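Local coordinates for protein putative NAD dependent dehydrogenase (Micromonospora echinospora, PDB 6NOR) that binds NAD and probably acts as an oxidoreductase of the GFO/IDH/MocA family in the biosynthesis of the antibiotic gentamicin, at residues 37-42 / 315-320; 144-149 / 330-335. All coordinates share one frame; numbering follows the deposited sequence.

Contact 1: residues 37-42 / 315-320; sequences GVHAEV and HQDRQV
A buried histidine-carboxylate pair, His39 with Asp317, ties the first helix of the NAD-binding Rossmann fold to helix 313-326 near the cofactor, the His39 side chain being about 6 Å from NAD at the nearest atoms. Helix 34-44 follows the glycine-rich turn after strand 25-30, and its segment 37-42 crosses segment 315-320 at -64°, the axes 10.5 Å apart at closest approach. At that separation side chains must reach across the gap, and polar ones do most of the bridging. His39 ND1 donates to Asp317 OD2 at 2.8 Å in a nearly straight bond. The acceptor uses its syn lone pair and lies in the ring plane, and the carboxylate as a whole is nearly coplanar with the imidazole, the planes 9° apart. With CG anti to its carbonyl carbon (chi1 -77°), the His39 ring lies beside its own backbone N and presents the ND1 edge to the aspartate. The other carboxylate oxygen is held as well: Gln316 NE2 donates to Asp317 OD1 at 3.1 Å, nearly along the C-O axis and within the plane of the amide. The same NE2 comes to 3.7 Å from His39 CE1 at the ring edge, a reach that the long, extended glutamine chain makes possible. Val42 supplies the apolar part. Its CG1 packs against Asp317 CB at 3.6 Å, and a short branched side chain suits the place where the CA atoms of Val42 and Asp317 are 7.2 Å apart. Beyond the pair, His39 NE2 is hydrogen-bonded to OE2 of Glu115, a residue that binds NAD. Imidazole fits here because its two nitrogens can address two carboxylates at once, making His39 a second-shell link from Asp317 to the cofactor-binding glutamate.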
ATOM      1  N   GLY A  37       0.098 -23.134 -24.892  1.00 17.72           N
ATOM      2  CA  GLY A  37       0.303 -21.876 -25.590  1.00 19.04           C
ATOM      3  C   GLY A  37       1.363 -20.983 -24.949  1.00 19.41           C
ATOM      4  O   GLY A  37       2.208 -20.425 -25.638  1.00 23.62           O
ATOM      5  N   VAL A  38       1.310 -20.837 -23.630  1.00 17.60           N
ATOM      6  CA  VAL A  38       2.306 -20.055 -22.906  1.00 17.55           C
ATOM      7  C   VAL A  38       3.714 -20.582 -23.167  1.00 21.80           C
ATOM      8  O   VAL A  38       4.643 -19.803 -23.421  1.00 17.52           O
ATOM      9  CB  VAL A  38       2.051 -20.066 -21.385  1.00 17.57           C
ATOM     10  CG1 VAL A  38       3.162 -19.294 -20.633  1.00 17.48           C
ATOM     11  CG2 VAL A  38       0.678 -19.489 -21.075  1.00 17.53           C
ATOM     12  N   HIS A  39       3.870 -21.901 -23.091  1.00 17.59           N
ATOM     13  CA  HIS A  39       5.177 -22.503 -23.291  1.00 17.61           C
ATOM     14  C   HIS A  39       5.637 -22.324 -24.730  1.00 17.63           C
ATOM     15  O   HIS A  39       6.803 -22.031 -24.983  1.00 31.58           O
ATOM     16  CB  HIS A  39       5.167 -23.985 -22.931  1.00 19.49           C
ATOM     17  CG  HIS A  39       5.206 -24.251 -21.467  1.00 21.21           C
ATOM     18  ND1 HIS A  39       6.291 -23.924 -20.686  1.00 22.56           N
ATOM     19  CD2 HIS A  39       4.317 -24.852 -20.644  1.00 22.17           C
ATOM     20  CE1 HIS A  39       6.066 -24.297 -19.441  1.00 18.01           C
ATOM     21  NE2 HIS A  39       4.873 -24.859 -19.388  1.00 23.41           N
ATOM     22  N   ALA A  40       4.719 -22.500 -25.667  1.00 17.67           N
ATOM     23  CA  ALA A  40       5.005 -22.277 -27.086  1.00 23.71           C
ATOM     24  C   ALA A  40       5.499 -20.860 -27.322  1.00 26.90           C
ATOM     25  O   ALA A  40       6.401 -20.636 -28.130  1.00 28.00           O
ATOM     26  CB  ALA A  40       3.770 -22.539 -27.940  1.00 20.76           C
ATOM     27  N   GLU A  41       4.900 -19.904 -26.615  1.00 24.42           N
ATOM     28  CA  GLU A  41       5.302 -18.513 -26.772  1.00 26.95           C
ATOM     29  C   GLU A  41       6.643 -18.266 -26.106  1.00 23.18           C
ATOM     30  O   GLU A  41       7.470 -17.537 -26.631  1.00 24.34           O
ATOM     31  CB  GLU A  41       4.240 -17.568 -26.207  1.00 34.15           C
ATOM     32  CG  GLU A  41       4.751 -16.162 -25.996  1.00 54.95           C
ATOM     33  CD  GLU A  41       3.689 -15.103 -26.166  1.00 72.10           C
ATOM     34  OE1 GLU A  41       4.065 -13.923 -26.367  1.00 77.96           O
ATOM     35  OE2 GLU A  41       2.487 -15.444 -26.095  1.00 85.62           O
ATOM     36  N   VAL A  42       6.876 -18.884 -24.955  1.00 20.50           N
ATOM     37  CA  VAL A  42       8.147 -18.712 -24.266  1.00 17.50           C
ATOM     38  C   VAL A  42       9.272 -19.406 -25.024  1.00 22.20           C
ATOM     39  O   VAL A  42      10.351 -18.862 -25.177  1.00 25.61           O
ATOM     40  CB  VAL A  42       8.084 -19.243 -22.814  1.00 18.75           C
ATOM     41  CG1 VAL A  42       9.453 -19.378 -22.235  1.00 17.47           C
ATOM     42  CG2 VAL A  42       7.228 -18.315 -21.939  1.00 17.44           C
ATOM     43  N   HIS A 315      12.178 -17.743 -17.201  1.00 17.35           N
ATOM     44  CA  HIS A 315      13.382 -18.218 -16.523  1.00 17.36           C
ATOM     45  C   HIS A 315      13.411 -19.737 -16.364  1.00 17.89           C
ATOM     46  O   HIS A 315      14.445 -20.360 -16.530  1.00 17.63           O
ATOM     47  CB  HIS A 315      13.526 -17.540 -15.160  1.00 20.83           C
ATOM     48  CG  HIS A 315      13.871 -16.090 -15.264  1.00 27.86           C
ATOM     49  ND1 HIS A 315      12.922 -15.117 -15.498  1.00 27.86           N
ATOM     50  CD2 HIS A 315      15.067 -15.455 -15.223  1.00 30.43           C
ATOM     51  CE1 HIS A 315      13.520 -13.941 -15.588  1.00 31.23           C
ATOM     52  NE2 HIS A 315      14.819 -14.119 -15.423  1.00 32.65           N
ATOM     53  N   GLN A 316      12.262 -20.314 -16.049  1.00 18.40           N
ATOM     54  CA  GLN A 316      12.126 -21.758 -15.959  1.00 18.48           C
ATOM     55  C   GLN A 316      12.515 -22.440 -17.271  1.00 20.45           C
ATOM     56  O   GLN A 316      13.364 -23.316 -17.297  1.00 23.01           O
ATOM     57  CB  GLN A 316      10.699 -22.121 -15.591  1.00 17.43           C
ATOM     58  CG  GLN A 316      10.399 -23.589 -15.631  1.00 17.47           C
ATOM     59  CD  GLN A 316       8.935 -23.840 -15.385  1.00 21.56           C
ATOM     60  OE1 GLN A 316       8.526 -24.138 -14.268  1.00 22.84           O
ATOM     61  NE2 GLN A 316       8.134 -23.708 -16.427  1.00 21.30           N
ATOM     62  N   ASP A 317      11.890 -22.013 -18.358  1.00 19.37           N
ATOM     63  CA  ASP A 317      12.106 -22.636 -19.645  1.00 17.52           C
ATOM     64  C   ASP A 317      13.499 -22.368 -20.186  1.00 17.53           C
ATOM     65  O   ASP A 317      14.031 -23.185 -20.901  1.00 23.12           O
ATOM     66  CB  ASP A 317      11.041 -22.188 -20.626  1.00 26.09           C
ATOM     67  CG  ASP A 317       9.688 -22.786 -20.297  1.00 30.52           C
ATOM     68  OD1 ASP A 317       9.536 -23.258 -19.152  1.00 35.45           O
ATOM     69  OD2 ASP A 317       8.793 -22.788 -21.166  1.00 31.04           O
ATOM     70  N   ARG A 318      14.112 -21.260 -19.806  1.00 18.92           N
ATOM     71  CA  ARG A 318      15.472 -21.032 -20.232  1.00 22.05           C
ATOM     72  C   ARG A 318      16.393 -22.008 -19.522  1.00 17.53           C
ATOM     73  O   ARG A 318      17.288 -22.577 -20.116  1.00 17.58           O
ATOM     74  CB  ARG A 318      15.925 -19.604 -19.967  1.00 31.26           C
ATOM     75  CG  ARG A 318      17.326 -19.346 -20.518  1.00 42.89           C
ATOM     76  CD  ARG A 318      17.881 -18.009 -20.086  1.00 54.89           C
ATOM     77  NE  ARG A 318      16.981 -16.898 -20.394  1.00 64.95           N
ATOM     78  CZ  ARG A 318      16.479 -16.071 -19.480  1.00 63.67           C
ATOM     79  NH1 ARG A 318      16.785 -16.233 -18.197  1.00 63.06           N
ATOM     80  NH2 ARG A 318      15.676 -15.080 -19.844  1.00 61.03           N
ATOM     81  N   GLN A 319      16.156 -22.218 -18.244  1.00 20.33           N
ATOM     82  CA  GLN A 319      16.993 -23.128 -17.495  1.00 18.71           C
ATOM     83  C   GLN A 319      16.769 -24.588 -17.873  1.00 22.34           C
ATOM     84  O   GLN A 319      17.685 -25.392 -17.785  1.00 23.81           O
ATOM     85  CB  GLN A 319      16.762 -22.930 -16.012  1.00 21.40           C
ATOM     86  CG  GLN A 319      17.348 -21.633 -15.559  1.00 32.98           C
ATOM     87  CD  GLN A 319      17.432 -21.536 -14.071  1.00 50.66           C
ATOM     88  OE1 GLN A 319      17.680 -22.531 -13.382  1.00 55.72           O
ATOM     89  NE2 GLN A 319      17.227 -20.330 -13.553  1.00 59.12           N
ATOM     90  N   VAL A 320      15.560 -24.934 -18.289  1.00 17.58           N
ATOM     91  CA  VAL A 320      15.311 -26.285 -18.764  1.00 17.64           C
ATOM     92  C   VAL A 320      16.050 -26.560 -20.084  1.00 17.70           C
ATOM     93  O   VAL A 320      16.712 -27.575 -20.239  1.00 25.54           O
ATOM     94  CB  VAL A 320      13.818 -26.529 -18.947  1.00 20.55           C
ATOM     95  CG1 VAL A 320      13.595 -27.794 -19.711  1.00 17.70           C
ATOM     96  CG2 VAL A 320      13.133 -26.596 -17.580  1.00 17.60           C
TER

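Contact 2: residues 144-149 / 330-335; sequences NFVYAP and MTHTPD. With NAD (nicotinamide-adenine-dinucleotide), chain G.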
ATOM      1  N   ASN A 144       6.814 -22.952 -11.846  1.00 17.47           N
ATOM      2  CA  ASN A 144       7.379 -21.697 -12.341  1.00 17.44           C
ATOM      3  C   ASN A 144       7.640 -20.608 -11.307  1.00 17.42           C
ATOM      4  O   ASN A 144       8.544 -19.806 -11.499  1.00 20.63           O
ATOM      5  CB  ASN A 144       6.471 -21.119 -13.437  1.00 17.44           C
ATOM      6  CG  ASN A 144       5.014 -21.092 -13.028  1.00 17.46           C
ATOM      7  OD1 ASN A 144       4.383 -22.127 -12.942  1.00 23.29           O
ATOM      8  ND2 ASN A 144       4.487 -19.914 -12.753  1.00 17.46           N
ATOM      9  N   PHE A 145       6.881 -20.555 -10.218  1.00 17.44           N
ATOM     10  CA  PHE A 145       6.983 -19.381  -9.364  1.00 17.43           C
ATOM     11  C   PHE A 145       8.279 -19.327  -8.573  1.00 17.42           C
ATOM     12  O   PHE A 145       8.678 -18.256  -8.122  1.00 17.70           O
ATOM     13  CB  PHE A 145       5.772 -19.274  -8.422  1.00 17.47           C
ATOM     14  CG  PHE A 145       4.479 -19.031  -9.150  1.00 17.48           C
ATOM     15  CD1 PHE A 145       4.236 -17.820  -9.754  1.00 17.47           C
ATOM     16  CD2 PHE A 145       3.533 -20.032  -9.268  1.00 17.84           C
ATOM     17  CE1 PHE A 145       3.054 -17.595 -10.447  1.00 17.49           C
ATOM     18  CE2 PHE A 145       2.360 -19.825  -9.962  1.00 17.53           C
ATOM     19  CZ  PHE A 145       2.115 -18.606 -10.548  1.00 17.52           C
ATOM     20  N   VAL A 146       8.976 -20.446  -8.430  1.00 17.42           N
ATOM     21  CA  VAL A 146      10.264 -20.378  -7.746  1.00 19.26           C
ATOM     22  C   VAL A 146      11.309 -19.772  -8.674  1.00 17.38           C
ATOM     23  O   VAL A 146      12.429 -19.571  -8.264  1.00 21.77           O
ATOM     24  CB  VAL A 146      10.745 -21.759  -7.236  1.00 21.49           C
ATOM     25  CG1 VAL A 146       9.828 -22.275  -6.162  1.00 17.45           C
ATOM     26  CG2 VAL A 146      10.833 -22.772  -8.386  1.00 17.43           C
ATOM     27  N   TYR A 147      10.936 -19.466  -9.917  1.00 17.98           N
ATOM     28  CA  TYR A 147      11.854 -18.785 -10.837  1.00 17.35           C
ATOM     29  C   TYR A 147      11.445 -17.340 -11.074  1.00 17.34           C
ATOM     30  O   TYR A 147      12.100 -16.619 -11.817  1.00 20.72           O
ATOM     31  CB  TYR A 147      11.927 -19.483 -12.213  1.00 17.58           C
ATOM     32  CG  TYR A 147      12.353 -20.926 -12.216  1.00 17.38           C
ATOM     33  CD1 TYR A 147      11.416 -21.933 -12.075  1.00 17.40           C
ATOM     34  CD2 TYR A 147      13.679 -21.294 -12.431  1.00 19.77           C
ATOM     35  CE1 TYR A 147      11.773 -23.274 -12.098  1.00 17.43           C
ATOM     36  CE2 TYR A 147      14.056 -22.652 -12.460  1.00 23.99           C
ATOM     37  CZ  TYR A 147      13.082 -23.630 -12.284  1.00 22.47           C
ATOM     38  OH  TYR A 147      13.389 -24.964 -12.308  1.00 24.79           O
ATOM     39  N   ALA A 148      10.337 -16.932 -10.480  1.00 17.35           N
ATOM     40  CA  ALA A 148       9.865 -15.568 -10.618  1.00 17.34           C
ATOM     41  C   ALA A 148      10.874 -14.605 -10.000  1.00 18.13           C
ATOM     42  O   ALA A 148      11.245 -14.744  -8.846  1.00 17.55           O
ATOM     43  CB  ALA A 148       8.481 -15.399  -9.962  1.00 17.36           C
ATOM     44  N   PRO A 149      11.311 -13.621 -10.783  1.00 18.32           N
ATOM     45  CA  PRO A 149      12.357 -12.653 -10.435  1.00 17.30           C
ATOM     46  C   PRO A 149      12.146 -12.021  -9.054  1.00 17.99           C
ATOM     47  O   PRO A 149      13.075 -11.906  -8.253  1.00 20.84           O
ATOM     48  CB  PRO A 149      12.224 -11.601 -11.532  1.00 21.59           C
ATOM     49  CG  PRO A 149      11.593 -12.316 -12.666  1.00 19.64           C
ATOM     50  CD  PRO A 149      10.682 -13.323 -12.078  1.00 17.29           C
ATOM     51  N   MET A 330      20.073 -28.427 -12.983  1.00 35.80           N
ATOM     52  CA  MET A 330      18.991 -27.542 -12.576  1.00 33.14           C
ATOM     53  C   MET A 330      18.960 -27.293 -11.075  1.00 26.20           C
ATOM     54  O   MET A 330      19.382 -28.119 -10.275  1.00 23.48           O
ATOM     55  CB  MET A 330      17.647 -28.088 -13.049  1.00 31.31           C
ATOM     56  CG  MET A 330      17.392 -27.822 -14.522  1.00 28.65           C
ATOM     57  SD  MET A 330      15.976 -28.699 -15.127  1.00 28.23           S
ATOM     58  CE  MET A 330      14.696 -27.607 -14.582  1.00 31.22           C
ATOM     59  N   THR A 331      18.473 -26.115 -10.719  1.00 28.17           N
ATOM     60  CA  THR A 331      18.262 -25.733  -9.338  1.00 28.90           C
ATOM     61  C   THR A 331      17.176 -26.581  -8.689  1.00 25.54           C
ATOM     62  O   THR A 331      17.311 -27.043  -7.570  1.00 26.04           O
ATOM     63  CB  THR A 331      17.868 -24.269  -9.256  1.00 34.17           C
ATOM     64  OG1 THR A 331      18.874 -23.474  -9.897  1.00 36.01           O
ATOM     65  CG2 THR A 331      17.650 -23.844  -7.797  1.00 33.07           C
ATOM     66  N   HIS A 332      16.100 -26.783  -9.430  1.00 23.57           N
ATOM     67  CA  HIS A 332      14.965 -27.541  -8.955  1.00 20.93           C
ATOM     68  C   HIS A 332      14.837 -28.869  -9.703  1.00 24.71           C
ATOM     69  O   HIS A 332      14.707 -28.910 -10.919  1.00 28.36           O
ATOM     70  CB  HIS A 332      13.715 -26.679  -9.070  1.00 17.47           C
ATOM     71  CG  HIS A 332      13.887 -25.330  -8.449  1.00 27.57           C
ATOM     72  ND1 HIS A 332      13.804 -25.125  -7.089  1.00 25.32           N
ATOM     73  CD2 HIS A 332      14.163 -24.121  -8.997  1.00 26.15           C
ATOM     74  CE1 HIS A 332      14.020 -23.852  -6.824  1.00 22.07           C
ATOM     75  NE2 HIS A 332      14.241 -23.221  -7.961  1.00 23.36           N
ATOM     76  N   THR A 333      14.893 -29.955  -8.949  1.00 25.84           N
ATOM     77  CA  THR A 333      15.079 -31.291  -9.505  1.00 28.12           C
ATOM     78  C   THR A 333      13.884 -32.181  -9.212  1.00 30.61           C
ATOM     79  O   THR A 333      12.991 -31.787  -8.468  1.00 32.26           O
ATOM     80  CB  THR A 333      16.331 -31.938  -8.919  1.00 30.16           C
ATOM     81  OG1 THR A 333      16.130 -32.138  -7.517  1.00 30.97           O
ATOM     82  CG2 THR A 333      17.540 -31.042  -9.144  1.00 33.15           C
ATOM     83  N   PRO A 334      13.856 -33.386  -9.802  1.00 32.66           N
ATOM     84  CA  PRO A 334      12.775 -34.321  -9.476  1.00 28.05           C
ATOM     85  C   PRO A 334      12.646 -34.662  -7.991  1.00 22.18           C
ATOM     86  O   PRO A 334      11.556 -34.990  -7.565  1.00 27.58           O
ATOM     87  CB  PRO A 334      13.156 -35.559 -10.286  1.00 30.66           C
ATOM     88  CG  PRO A 334      13.802 -34.974 -11.511  1.00 32.56           C
ATOM     89  CD  PRO A 334      14.619 -33.835 -10.990  1.00 33.08           C
ATOM     90  N   ASP A 335      13.724 -34.595  -7.226  1.00 17.63           N
ATOM     91  CA  ASP A 335      13.637 -34.738  -5.778  1.00 27.56           C
ATOM     92  C   ASP A 335      12.671 -33.701  -5.156  1.00 27.46           C
ATOM     93  O   ASP A 335      11.922 -34.012  -4.237  1.00 31.01           O
ATOM     94  CB  ASP A 335      15.022 -34.592  -5.145  1.00 39.27           C
ATOM     95  CG  ASP A 335      15.959 -35.740  -5.505  1.00 59.28           C
ATOM     96  OD1 ASP A 335      15.502 -36.905  -5.511  1.00 67.70           O
ATOM     97  OD2 ASP A 335      17.151 -35.478  -5.795  1.00 63.99           O
TER
HETATM   98  PA  NAD G 401      -6.374 -26.767 -20.910  1.00 22.83           P
HETATM   99  O1A NAD G 401      -7.734 -27.467 -20.668  1.00 25.09           O
HETATM  100  O2A NAD G 401      -6.498 -25.336 -21.273  1.00 19.78           O
HETATM  101  O5B NAD G 401      -5.616 -27.507 -22.067  1.00 20.72           O
HETATM  102  C5B NAD G 401      -5.497 -28.918 -22.011  1.00 20.65           C
HETATM  103  C4B NAD G 401      -5.152 -29.367 -23.455  1.00 23.14           C
HETATM  104  O4B NAD G 401      -4.739 -30.602 -23.475  1.00 26.85           O
HETATM  105  C3B NAD G 401      -6.411 -29.337 -24.292  1.00 26.04           C
HETATM  106  O3B NAD G 401      -6.126 -28.697 -25.462  1.00 28.71           O
HETATM  107  C2B NAD G 401      -6.740 -30.834 -24.541  1.00 23.04           C
HETATM  108  O2B NAD G 401      -7.412 -30.956 -25.847  1.00 24.52           O
HETATM  109  C1B NAD G 401      -5.580 -31.350 -24.600  1.00 22.62           C
HETATM  110  N9A NAD G 401      -5.548 -32.758 -24.247  1.00 20.72           N
HETATM  111  C8A NAD G 401      -6.303 -33.452 -23.373  1.00 18.23           C
HETATM  112  N7A NAD G 401      -5.854 -34.732 -23.366  1.00 21.37           N
HETATM  113  C5A NAD G 401      -4.839 -34.822 -24.227  1.00 18.28           C
HETATM  114  C6A NAD G 401      -4.051 -35.868 -24.610  1.00 19.03           C
HETATM  115  N6A NAD G 401      -4.115 -37.168 -24.163  1.00 18.45           N
HETATM  116  N1A NAD G 401      -3.081 -35.683 -25.493  1.00 18.93           N
HETATM  117  C2A NAD G 401      -2.881 -34.459 -26.043  1.00 18.29           C
HETATM  118  N3A NAD G 401      -3.671 -33.424 -25.669  1.00 22.33           N
HETATM  119  C4A NAD G 401      -4.640 -33.600 -24.764  1.00 19.76           C
HETATM  120  O3  NAD G 401      -5.542 -26.938 -19.612  1.00 34.85           O
HETATM  121  PN  NAD G 401      -4.274 -26.095 -19.142  1.00 17.82           P
HETATM  122  O1N NAD G 401      -3.354 -25.695 -20.249  1.00 17.80           O
HETATM  123  O2N NAD G 401      -4.735 -24.883 -18.352  1.00 20.96           O
HETATM  124  O5D NAD G 401      -3.479 -27.050 -18.174  1.00 19.87           O
HETATM  125  C5D NAD G 401      -2.642 -28.070 -18.684  1.00 17.83           C
HETATM  126  C4D NAD G 401      -1.562 -28.408 -17.637  1.00 17.80           C
HETATM  127  O4D NAD G 401      -0.856 -27.369 -17.294  1.00 18.71           O
HETATM  128  C3D NAD G 401      -2.226 -28.900 -16.317  1.00 21.73           C
HETATM  129  O3D NAD G 401      -1.517 -29.892 -15.833  1.00 20.39           O
HETATM  130  C2D NAD G 401      -2.209 -27.653 -15.407  1.00 19.41           C
HETATM  131  O2D NAD G 401      -2.221 -28.081 -13.979  1.00 21.38           O
HETATM  132  C1D NAD G 401      -1.098 -27.055 -15.733  1.00 19.37           C
HETATM  133  N1N NAD G 401      -1.154 -25.638 -15.531  1.00 23.31           N
HETATM  134  C2N NAD G 401      -0.035 -24.998 -15.012  1.00 22.28           C
HETATM  135  C3N NAD G 401      -0.031 -23.619 -14.793  1.00 22.81           C
HETATM  136  C7N NAD G 401       1.240 -22.993 -14.196  1.00 26.56           C
HETATM  137  O7N NAD G 401       1.262 -21.853 -13.911  1.00 31.44           O
HETATM  138  N7N NAD G 401       2.377 -23.815 -13.961  1.00 26.81           N
HETATM  139  C4N NAD G 401      -1.138 -22.849 -15.072  1.00 18.04           C
HETATM  140  C5N NAD G 401      -2.263 -23.483 -15.602  1.00 22.35           C
HETATM  141  C6N NAD G 401      -2.266 -24.886 -15.827  1.00 24.26           C
HETATM  142  O   HOH W   1      14.938 -20.477  -8.397  1.00 24.55           O
HETATM  143  O   HOH W   2      15.978 -25.562 -11.782  1.00 37.87           O
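The loop that follows the last Rossmann strand, 139-141, carries the NAD-binding Asn144 and then turns through the 3-10 segment 145-147 to pack on His332, ahead of helix 334-353. The imidazole edge points at one face of the Tyr147 ring, a T-shaped pair with centroids 5.0 Å apart and planes at 77°; His332 CD2 comes to 3.5 Å from Tyr147 CZ. A face of the imidazole receives Val146 CG2 in a CH-pi contact, 3.6 Å from the ring centroid. Two waters fill the polar margins, one joining Val146 O to His332 NE2, the other Tyr147 OH to His332 N. The 3-10 turn 145-147, which leads from the Rossmann sheet toward helix 149-157, is closed by Tyr147 N donating to Asn144 O, while Asn144 OD1 accepts from N7N of the nicotinamide amide of NAD at 2.8 Å. His332 ND1 is hydrogen-bonded to Lys212. With an alanine here in place of His332, Tyr147 and Val146 would probably lose the imidazole each packs on, and Lys212 and the water on NE2 a partner. Met330, bent at chi3 (82°), brings its flexible CE methyl to 3.7 Å from Tyr147 OH.

The centres of contacts 1 and 2 lie about 13 Å apart, and their segments interleave along the chain: 37-42, 144-149, 315-320, then 330-335. Contact 1 joins the first Rossmann helix to helix 313-326, whereas contact 2 joins the loop after the last Rossmann strand to the entry of helix 334-353, the next helix in the chain. Gln316 bridges the two, its CB 3.6 Å from Tyr147 CD1, and Val320 CG2 meets Met330 CE at 3.5 Å. The late part of the chain thus returns to pack on early and late elements of the nucleotide-binding fold; contact 1 reaches Glu115 through His39 and contact 2 holds Asn144, so both lead to the NAD site.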